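Local coordinates for protein YchN (Escherichia coli, PDB 1JX7) that is of unknown function but assembles into a homohexamer, a dimer of trimers, and belongs to the DsrE/DsrF-like family, at residues R23-L28 with E66-Q71; A48-Q53 with R85-L90; N60-L65 with P91-V96. One frame throughout, in Å; residues are numbered along the deposited sequence.

Contact 1 of 3, residues R23-L28 with E66-Q71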
loop_
_atom_site.group_PDB
_atom_site.type_symbol
_atom_site.label_atom_id
_atom_site.label_comp_id
_atom_site.label_asym_id
_atom_site.label_seq_id
_atom_site.Cartn_x
_atom_site.Cartn_y
_atom_site.Cartn_z
ATOM N N ARG A 23 -19.201 -3.568 -0.231
ATOM C CA ARG A 23 -19.845 -4.627 -0.983
ATOM C C ARG A 23 -20.218 -5.750 -0.020
ATOM O O ARG A 23 -21.288 -6.317 -0.119
ATOM C CB ARG A 23 -18.904 -5.134 -2.082
ATOM C CG ARG A 23 -19.613 -5.929 -3.145
ATOM C CD ARG A 23 -18.707 -6.235 -4.322
ATOM N NE ARG A 23 -17.572 -7.092 -3.972
ATOM C CZ ARG A 23 -16.673 -7.521 -4.847
ATOM N NH1 ARG A 23 -16.781 -7.177 -6.124
ATOM N NH2 ARG A 23 -15.669 -8.298 -4.460
ATOM N N LEU A 24 -19.328 -6.047 0.930
ATOM C CA LEU A 24 -19.559 -7.097 1.915
ATOM C C LEU A 24 -20.651 -6.639 2.883
ATOM O O LEU A 24 -21.481 -7.439 3.322
ATOM C CB LEU A 24 -18.277 -7.378 2.700
ATOM C CG LEU A 24 -18.136 -8.747 3.386
ATOM C CD1 LEU A 24 -16.918 -8.724 4.286
ATOM C CD2 LEU A 24 -19.346 -9.071 4.204
ATOM N N ALA A 25 -20.637 -5.356 3.209
ATOM C CA ALA A 25 -21.609 -4.765 4.125
ATOM C C ALA A 25 -23.039 -4.857 3.584
ATOM O O ALA A 25 -23.960 -5.259 4.292
ATOM C CB ALA A 25 -21.254 -3.308 4.401
ATOM N N ILE A 26 -23.217 -4.478 2.328
ATOM C CA ILE A 26 -24.521 -4.518 1.687
ATOM C C ILE A 26 -24.959 -5.978 1.618
ATOM O O ILE A 26 -26.151 -6.294 1.706
ATOM C CB ILE A 26 -24.450 -3.918 0.260
ATOM C CG1 ILE A 26 -23.985 -2.447 0.327
ATOM C CG2 ILE A 26 -25.797 -4.034 -0.409
ATOM C CD1 ILE A 26 -23.718 -1.767 -1.041
ATOM N N ALA A 27 -23.979 -6.874 1.471
ATOM C CA ALA A 27 -24.246 -8.296 1.363
ATOM C C ALA A 27 -24.680 -8.888 2.692
ATOM O O ALA A 27 -25.571 -9.745 2.733
ATOM C CB ALA A 27 -23.015 -9.022 0.859
ATOM N N LEU A 28 -24.054 -8.456 3.780
ATOM C CA LEU A 28 -24.411 -8.976 5.085
ATOM C C LEU A 28 -25.861 -8.651 5.394
ATOM O O LEU A 28 -26.611 -9.486 5.900
ATOM C CB LEU A 28 -23.491 -8.386 6.153
ATOM C CG LEU A 28 -22.052 -8.917 6.023
ATOM C CD1 LEU A 28 -21.111 -8.141 6.918
ATOM C CD2 LEU A 28 -22.041 -10.404 6.343
ATOM N N GLU A 66 -25.359 5.117 0.524
ATOM C CA GLU A 66 -26.752 5.501 0.621
ATOM C C GLU A 66 -27.589 4.235 0.761
ATOM O O GLU A 66 -28.597 4.215 1.487
ATOM C CB GLU A 66 -27.155 6.312 -0.608
ATOM C CG GLU A 66 -26.222 7.496 -0.811
ATOM C CD GLU A 66 -26.726 8.496 -1.827
ATOM O OE1 GLU A 66 -27.134 8.074 -2.937
ATOM O OE2 GLU A 66 -26.700 9.703 -1.521
ATOM N N ILE A 67 -27.165 3.171 0.092
ATOM C CA ILE A 67 -27.843 1.882 0.177
ATOM C C ILE A 67 -27.798 1.410 1.631
ATOM O O ILE A 67 -28.770 0.869 2.151
ATOM C CB ILE A 67 -27.145 0.816 -0.715
ATOM C CG1 ILE A 67 -27.260 1.195 -2.183
ATOM C CG2 ILE A 67 -27.770 -0.548 -0.480
ATOM C CD1 ILE A 67 -26.549 0.254 -3.114
ATOM N N LEU A 68 -26.658 1.618 2.294
ATOM C CA LEU A 68 -26.498 1.220 3.678
ATOM C C LEU A 68 -27.167 2.179 4.659
ATOM O O LEU A 68 -27.758 1.742 5.646
ATOM C CB LEU A 68 -25.017 1.085 4.027
ATOM C CG LEU A 68 -24.257 -0.190 3.638
ATOM C CD1 LEU A 68 -22.764 0.016 3.855
ATOM C CD2 LEU A 68 -24.757 -1.371 4.455
ATOM N N THR A 69 -27.099 3.485 4.411
ATOM C CA THR A 69 -27.722 4.407 5.345
ATOM C C THR A 69 -29.245 4.418 5.224
ATOM O O THR A 69 -29.939 4.724 6.197
ATOM C CB THR A 69 -27.178 5.868 5.211
ATOM O OG1 THR A 69 -27.637 6.466 3.991
ATOM C CG2 THR A 69 -25.658 5.874 5.255
ATOM N N ALA A 70 -29.776 4.070 4.054
ATOM C CA ALA A 70 -31.238 4.052 3.874
ATOM C C ALA A 70 -31.867 2.985 4.779
ATOM O O ALA A 70 -33.027 3.096 5.192
ATOM C CB ALA A 70 -31.584 3.778 2.419
ATOM N N GLN A 71 -31.068 1.958 5.079
ATOM C CA GLN A 71 -31.439 0.838 5.933
ATOM C C GLN A 71 -31.158 1.164 7.397
ATOM O O GLN A 71 -31.333 0.316 8.270
ATOM C CB GLN A 71 -30.591 -0.387 5.590
ATOM C CG GLN A 71 -30.973 -1.166 4.378
ATOM C CD GLN A 71 -30.027 -2.316 4.165
ATOM O OE1 GLN A 71 -28.952 -2.161 3.601
ATOM N NE2 GLN A 71 -30.415 -3.490 4.645
#

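Contact 2 of 3, residues A48-Q53 with R85-L90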
loop_
_atom_site.group_PDB
_atom_site.type_symbol
_atom_site.label_atom_id
_atom_site.label_comp_id
_atom_site.label_asym_id
_atom_site.label_seq_id
_atom_site.Cartn_x
_atom_site.Cartn_y
_atom_site.Cartn_z
ATOM N N ALA A 48 -14.640 9.365 1.804
ATOM C CA ALA A 48 -15.736 8.625 1.171
ATOM C C ALA A 48 -17.114 9.175 1.569
ATOM O O ALA A 48 -18.138 8.868 0.944
ATOM C CB ALA A 48 -15.642 7.170 1.557
ATOM N N GLY A 49 -17.134 9.990 2.622
ATOM C CA GLY A 49 -18.387 10.547 3.072
ATOM C C GLY A 49 -18.813 11.816 2.348
ATOM O O GLY A 49 -19.904 12.332 2.605
ATOM N N LEU A 50 -17.981 12.328 1.447
ATOM C CA LEU A 50 -18.361 13.548 0.746
ATOM C C LEU A 50 -19.508 13.308 -0.198
ATOM O O LEU A 50 -19.679 12.211 -0.721
ATOM C CB LEU A 50 -17.179 14.131 -0.020
ATOM C CG LEU A 50 -16.090 14.727 0.868
ATOM C CD1 LEU A 50 -14.974 15.254 -0.004
ATOM C CD2 LEU A 50 -16.667 15.823 1.738
ATOM N N ARG A 51 -20.294 14.357 -0.409
ATOM C CA ARG A 51 -21.453 14.271 -1.290
ATOM C C ARG A 51 -21.043 14.718 -2.691
ATOM O O ARG A 51 -20.007 15.367 -2.864
ATOM C CB ARG A 51 -22.571 15.176 -0.749
ATOM C CG ARG A 51 -23.940 14.856 -1.318
ATOM C CD ARG A 51 -24.877 16.051 -1.292
ATOM N NE ARG A 51 -25.867 15.970 -0.225
ATOM C CZ ARG A 51 -25.566 15.895 1.064
ATOM N NH1 ARG A 51 -24.297 15.870 1.456
ATOM N NH2 ARG A 51 -26.541 15.853 1.967
ATOM N N GLY A 52 -21.843 14.356 -3.692
ATOM C CA GLY A 52 -21.559 14.766 -5.057
ATOM C C GLY A 52 -20.591 13.906 -5.852
ATOM O O GLY A 52 -20.106 14.322 -6.901
ATOM N N GLN A 53 -20.305 12.704 -5.350
ATOM C CA GLN A 53 -19.397 11.805 -6.039
ATOM C C GLN A 53 -20.053 11.400 -7.347
ATOM O O GLN A 53 -21.193 10.928 -7.368
ATOM C CB GLN A 53 -19.112 10.566 -5.178
ATOM C CG GLN A 53 -18.454 10.918 -3.857
ATOM C CD GLN A 53 -18.195 9.716 -2.973
ATOM O OE1 GLN A 53 -17.575 8.739 -3.394
ATOM N NE2 GLN A 53 -18.658 9.799 -1.728
ATOM N N ARG A 85 -8.450 16.442 7.321
ATOM C CA ARG A 85 -8.648 16.546 5.883
ATOM C C ARG A 85 -9.643 17.656 5.493
ATOM O O ARG A 85 -9.983 17.813 4.320
ATOM C CB ARG A 85 -9.081 15.184 5.328
ATOM C CG ARG A 85 -8.624 14.024 6.202
ATOM C CD ARG A 85 -7.987 12.854 5.471
ATOM N NE ARG A 85 -7.406 11.921 6.444
ATOM C CZ ARG A 85 -6.556 10.934 6.147
ATOM N NH1 ARG A 85 -6.167 10.733 4.894
ATOM N NH2 ARG A 85 -6.080 10.158 7.109
ATOM N N GLY A 86 -10.092 18.419 6.490
ATOM C CA GLY A 86 -11.015 19.515 6.246
ATOM C C GLY A 86 -12.340 19.066 5.693
ATOM O O GLY A 86 -12.979 19.752 4.885
ATOM N N ILE A 87 -12.774 17.895 6.146
ATOM C CA ILE A 87 -14.023 17.313 5.695
ATOM C C ILE A 87 -15.089 17.448 6.771
ATOM O O ILE A 87 -16.276 17.278 6.493
ATOM C CB ILE A 87 -13.769 15.852 5.323
ATOM C CG1 ILE A 87 -13.030 15.827 3.988
ATOM C CG2 ILE A 87 -15.054 15.062 5.290
ATOM C CD1 ILE A 87 -12.632 14.457 3.535
ATOM N N SER A 88 -14.672 17.778 7.989
ATOM C CA SER A 88 -15.594 17.937 9.104
ATOM C C SER A 88 -16.772 18.875 8.823
ATOM O O SER A 88 -17.909 18.553 9.159
ATOM C CB SER A 88 -14.850 18.436 10.340
ATOM O OG SER A 88 -14.037 17.417 10.894
ATOM N N THR A 89 -16.495 20.028 8.215
ATOM C CA THR A 89 -17.542 21.014 7.917
ATOM C C THR A 89 -18.187 20.896 6.535
ATOM O O THR A 89 -19.062 21.683 6.195
ATOM C CB THR A 89 -17.023 22.467 8.052
ATOM O OG1 THR A 89 -15.726 22.566 7.459
ATOM C CG2 THR A 89 -16.972 22.894 9.516
ATOM N N LEU A 90 -17.762 19.927 5.739
ATOM C CA LEU A 90 -18.325 19.762 4.419
ATOM C C LEU A 90 -19.632 18.987 4.487
ATOM O O LEU A 90 -19.958 18.384 5.511
ATOM C CB LEU A 90 -17.341 19.036 3.497
ATOM C CG LEU A 90 -16.044 19.801 3.239
ATOM C CD1 LEU A 90 -15.309 19.155 2.080
ATOM C CD2 LEU A 90 -16.347 21.252 2.908
#

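Contact 3 of 3, residues N60-L65 with P91-V96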
loop_
_atom_site.group_PDB
_atom_site.type_symbol
_atom_site.label_atom_id
_atom_site.label_comp_id
_atom_site.label_asym_id
_atom_site.label_seq_id
_atom_site.Cartn_x
_atom_site.Cartn_y
_atom_site.Cartn_z
ATOM N N ASN A 60 -19.618 3.350 -7.595
ATOM C CA ASN A 60 -19.881 4.631 -6.975
ATOM C C ASN A 60 -20.069 4.466 -5.469
ATOM O O ASN A 60 -21.141 4.094 -4.991
ATOM C CB ASN A 60 -21.121 5.264 -7.586
ATOM C CG ASN A 60 -21.322 6.683 -7.138
ATOM O OD1 ASN A 60 -20.803 7.616 -7.742
ATOM N ND2 ASN A 60 -22.061 6.854 -6.051
ATOM N N ILE A 61 -19.003 4.752 -4.734
ATOM C CA ILE A 61 -18.987 4.637 -3.297
ATOM C C ILE A 61 -20.103 5.416 -2.623
ATOM O O ILE A 61 -20.647 4.991 -1.587
ATOM C CB ILE A 61 -17.620 5.052 -2.804
ATOM C CG1 ILE A 61 -16.640 3.923 -3.137
ATOM C CG2 ILE A 61 -17.639 5.369 -1.330
ATOM C CD1 ILE A 61 -15.214 4.364 -3.260
ATOM N N GLN A 62 -20.479 6.543 -3.213
ATOM C CA GLN A 62 -21.543 7.340 -2.624
ATOM C C GLN A 62 -22.819 6.521 -2.565
ATOM O O GLN A 62 -23.466 6.453 -1.525
ATOM C CB GLN A 62 -21.776 8.583 -3.460
ATOM C CG GLN A 62 -22.061 9.791 -2.626
ATOM C CD GLN A 62 -23.024 10.732 -3.282
ATOM O OE1 GLN A 62 -24.228 10.501 -3.274
ATOM N NE2 GLN A 62 -22.502 11.802 -3.869
ATOM N N GLN A 63 -23.176 5.890 -3.684
ATOM C CA GLN A 63 -24.382 5.071 -3.780
ATOM C C GLN A 63 -24.384 3.898 -2.809
ATOM O O GLN A 63 -25.420 3.587 -2.222
ATOM C CB GLN A 63 -24.564 4.528 -5.200
ATOM C CG GLN A 63 -25.680 3.478 -5.312
ATOM C CD GLN A 63 -25.668 2.723 -6.641
ATOM O OE1 GLN A 63 -26.119 3.232 -7.669
ATOM N NE2 GLN A 63 -25.144 1.504 -6.622
HETATM N N MSE A 64 -23.235 3.249 -2.653
HETATM C CA MSE A 64 -23.122 2.114 -1.750
HETATM C C MSE A 64 -23.348 2.524 -0.298
HETATM O O MSE A 64 -23.806 1.731 0.523
HETATM C CB MSE A 64 -21.754 1.430 -1.924
HETATM C CG MSE A 64 -21.614 0.704 -3.261
HETATM SE SE MSE A 64 -19.974 0.079 -3.576
HETATM C CE MSE A 64 -19.205 1.532 -3.711
ATOM N N LEU A 65 -23.041 3.778 0.018
ATOM C CA LEU A 65 -23.245 4.275 1.371
ATOM C C LEU A 65 -24.705 4.663 1.585
ATOM O O LEU A 65 -25.228 4.550 2.685
ATOM C CB LEU A 65 -22.331 5.485 1.633
ATOM C CG LEU A 65 -20.909 5.073 2.033
ATOM C CD1 LEU A 65 -20.013 6.307 2.106
ATOM C CD2 LEU A 65 -20.946 4.348 3.380
ATOM N N PRO A 91 -20.425 19.025 3.390
ATOM C CA PRO A 91 -21.704 18.313 3.335
ATOM C C PRO A 91 -21.446 16.818 3.175
ATOM O O PRO A 91 -20.821 16.389 2.203
ATOM C CB PRO A 91 -22.376 18.915 2.099
ATOM C CG PRO A 91 -21.740 20.287 1.984
ATOM C CD PRO A 91 -20.302 19.968 2.265
ATOM N N LEU A 92 -21.907 16.024 4.130
ATOM C CA LEU A 92 -21.717 14.588 4.057
ATOM C C LEU A 92 -22.961 13.941 3.501
ATOM O O LEU A 92 -24.038 14.513 3.554
ATOM C CB LEU A 92 -21.443 13.986 5.448
ATOM C CG LEU A 92 -20.145 14.251 6.222
ATOM C CD1 LEU A 92 -18.951 14.065 5.299
ATOM C CD2 LEU A 92 -20.161 15.647 6.786
ATOM N N ILE A 93 -22.790 12.744 2.954
ATOM C CA ILE A 93 -23.902 11.962 2.409
ATOM C C ILE A 93 -24.840 11.792 3.598
ATOM O O ILE A 93 -24.393 11.765 4.743
ATOM C CB ILE A 93 -23.403 10.585 1.928
ATOM C CG1 ILE A 93 -22.275 10.778 0.907
ATOM C CG2 ILE A 93 -24.546 9.795 1.330
ATOM C CD1 ILE A 93 -21.658 9.482 0.409
ATOM N N ASP A 94 -26.133 11.685 3.327
ATOM C CA ASP A 94 -27.125 11.558 4.389
ATOM C C ASP A 94 -26.714 10.889 5.697
ATOM O O ASP A 94 -26.046 11.500 6.529
ATOM C CB ASP A 94 -28.387 10.885 3.849
ATOM C CG ASP A 94 -29.181 11.802 2.938
ATOM O OD1 ASP A 94 -29.347 12.989 3.294
ATOM O OD2 ASP A 94 -29.648 11.337 1.872
ATOM N N GLY A 95 -27.123 9.641 5.889
ATOM C CA GLY A 95 -26.809 8.950 7.127
ATOM C C GLY A 95 -25.384 9.013 7.643
ATOM O O GLY A 95 -25.130 8.678 8.793
ATOM N N VAL A 96 -24.437 9.428 6.801
ATOM C CA VAL A 96 -23.050 9.500 7.210
ATOM C C VAL A 96 -22.842 10.528 8.316
ATOM O O VAL A 96 -23.375 11.628 8.243
ATOM C CB VAL A 96 -22.164 9.853 6.002
ATOM C CG1 VAL A 96 -20.746 10.205 6.464
ATOM C CG2 VAL A 96 -22.136 8.673 5.041
#

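Contact 1 of 3, residues R23-L28 with E66-Q71
Ile26 and Leu68 mark the place where two helical segments come nearest, with CA atoms 6.4 Å apart; the axes of 23-28 and 66-70 run roughly the same way, 34° apart and 10.1 Å at closest approach. Three apolar pairs carry the contact. Ile26 has the largest share and meets two residues. Its CG1 branch reaches over Leu68, where CG1 of Ile26 lies 4.0 Å from CG of Leu68. Between Ile26 and Ile67, CG2 meets CG2 and CD1 meets CD1, each at 4.0 Å. These two side chains cross at about a right angle. In Ile26 the CG2 methyl is anti to the backbone N and CG1 lies beside the N (chi1 -60°). CG2 thereby turns to Ile67, while the CG1 branch lies on Leu68 and ends at Ile67 CD1.

The helices 17-31 and 61-70 are neighbours on one side of the parallel sheet in this alpha/beta fold. The inner part of the contact faces that sheet. Ala25 CB sits 3.7 Å from Leu68 CD1, and the other methyl of Leu68, CD2, rests near the Ala25 carbonyl. Ala25 and Leu68 both also touch Leu37 of strand 36-41, and Ala25 reaches Ile6 of strand 3-8. The isoleucine pair lies on the outer side and is partly exposed. On another face of helix 17-31, Leu24 packs on Leu101 and Ala27 on Ala105, both of a second subunit.

Contact 2 of 3, residues A48-Q53 with R85-L90
Leu50 reaches across to Leu90 and Ile87 and makes all the close contacts between these two loops. Its CD2 methyl does the touching. CD2 of Leu50 lies 3.6 Å from CD1 of Leu90 and 3.7 Å from CB of Leu90. The same methyl stands 4.0 Å from CG2 of Ile87. The two leucines cross obliquely. Ile87 and Leu90 both point their CB toward the other loop, and a type I turn from Ile87 to Leu90 brings both to the same methyl. The turn is closed by the bond from Leu90 N to Ile87 O. Just before it, Gly86, with positive phi, forms a Schellman motif after helix 79-84.

The packed part is extended by a third subunit, whose Ile87 lies on Leu50 and whose Leu90 lies on Leu90. The solvent side is different. Arg51, Gly52 and Thr89 are exposed, and Ser88 is partly so. None of them touches the other loop. Arg51 instead bonds the carbonyl of Leu92.

The 48-53 loop is held from within by Gln53. Its NE2 donates to Leu50 O at 2.8 Å, nearly straight (166°) and in the carbonyl plane. A second bond from NE2 goes to Ala48 O at 2.9 Å, more bent at 136°, with the donor above that carbonyl's plane. OE1 of Gln53 bonds Tyr13 OH. With both ends of its amide engaged, Gln53 is fixed in rotation and holds the backbone on which Leu50 stands. The contact across the loops is purely apolar, and its continuation onto another subunit is consistent with burial of these side chains favouring both the fold and the subunit contact.

Contact 3 of 3, residues N60-L65 with P91-V96
Ile93 meets Leu65 and Gln62 of the helix beginning at Ile61, with Asn60 at the N-cap position. Segment 91-96 reaches this helix from Pro91 and Leu92, which keep clear of it. Leu92 turns to Leu77 of strand 75-78.

Ile93 follows and points its CB at the helix. Its chi1 (-56°) sets CG1 anti to the carbonyl carbon, and an extended chi2 (177°) carries CD1 to the helix. CD1 of Ile93 lies 4.0 Å from CD1 of Leu65, and the two side chains cross at about a right angle. CG1 of Ile93 also passes along the aliphatic part of Gln62, whose chain is bent at chi2. The precise fit there is doubtful in the model.

The backbone then turns through the exposed Asp94 and through Gly95, with Val96 N weakly bonded to Ile93 O. Val96 points inward, its CG2 at 4.3 Å from Leu65 CD1, a looser touch. Leu65 and Val96 both pack on Val75 as well, so the helix, the loop and strand 75-78 share one apolar cluster on the sheet. Ile93, Leu65 and Val96 are buried, and Leu65 meets the other two through methyl groups. This is consistent with apolar burial joining the approach to strand 96-99 to helix 61-70.

In the fold
From the N terminus, helix 17-31 gives the first segment of contact 1. The chain then runs through strand 36-41 and enters the loop that holds 48-53, the first half of contact 2. Segment 60-65 opens contact 3, and 66-71 closes contact 1 on the same helix. After strand 75-78 and helix 79-84, residues 85-90 close contact 2, and 91-96 directly close contact 3. All three pairs cross rather than nest. Contacts 1 and 3 touch through Glu66 with Ile93 and Thr69 with Gly95. Contacts 2 and 3 meet where the backbones of Gly49 and Ile93 pair. Helix 61-70 is thus joined to helix 17-31 and to the loop leading into strand 96-99.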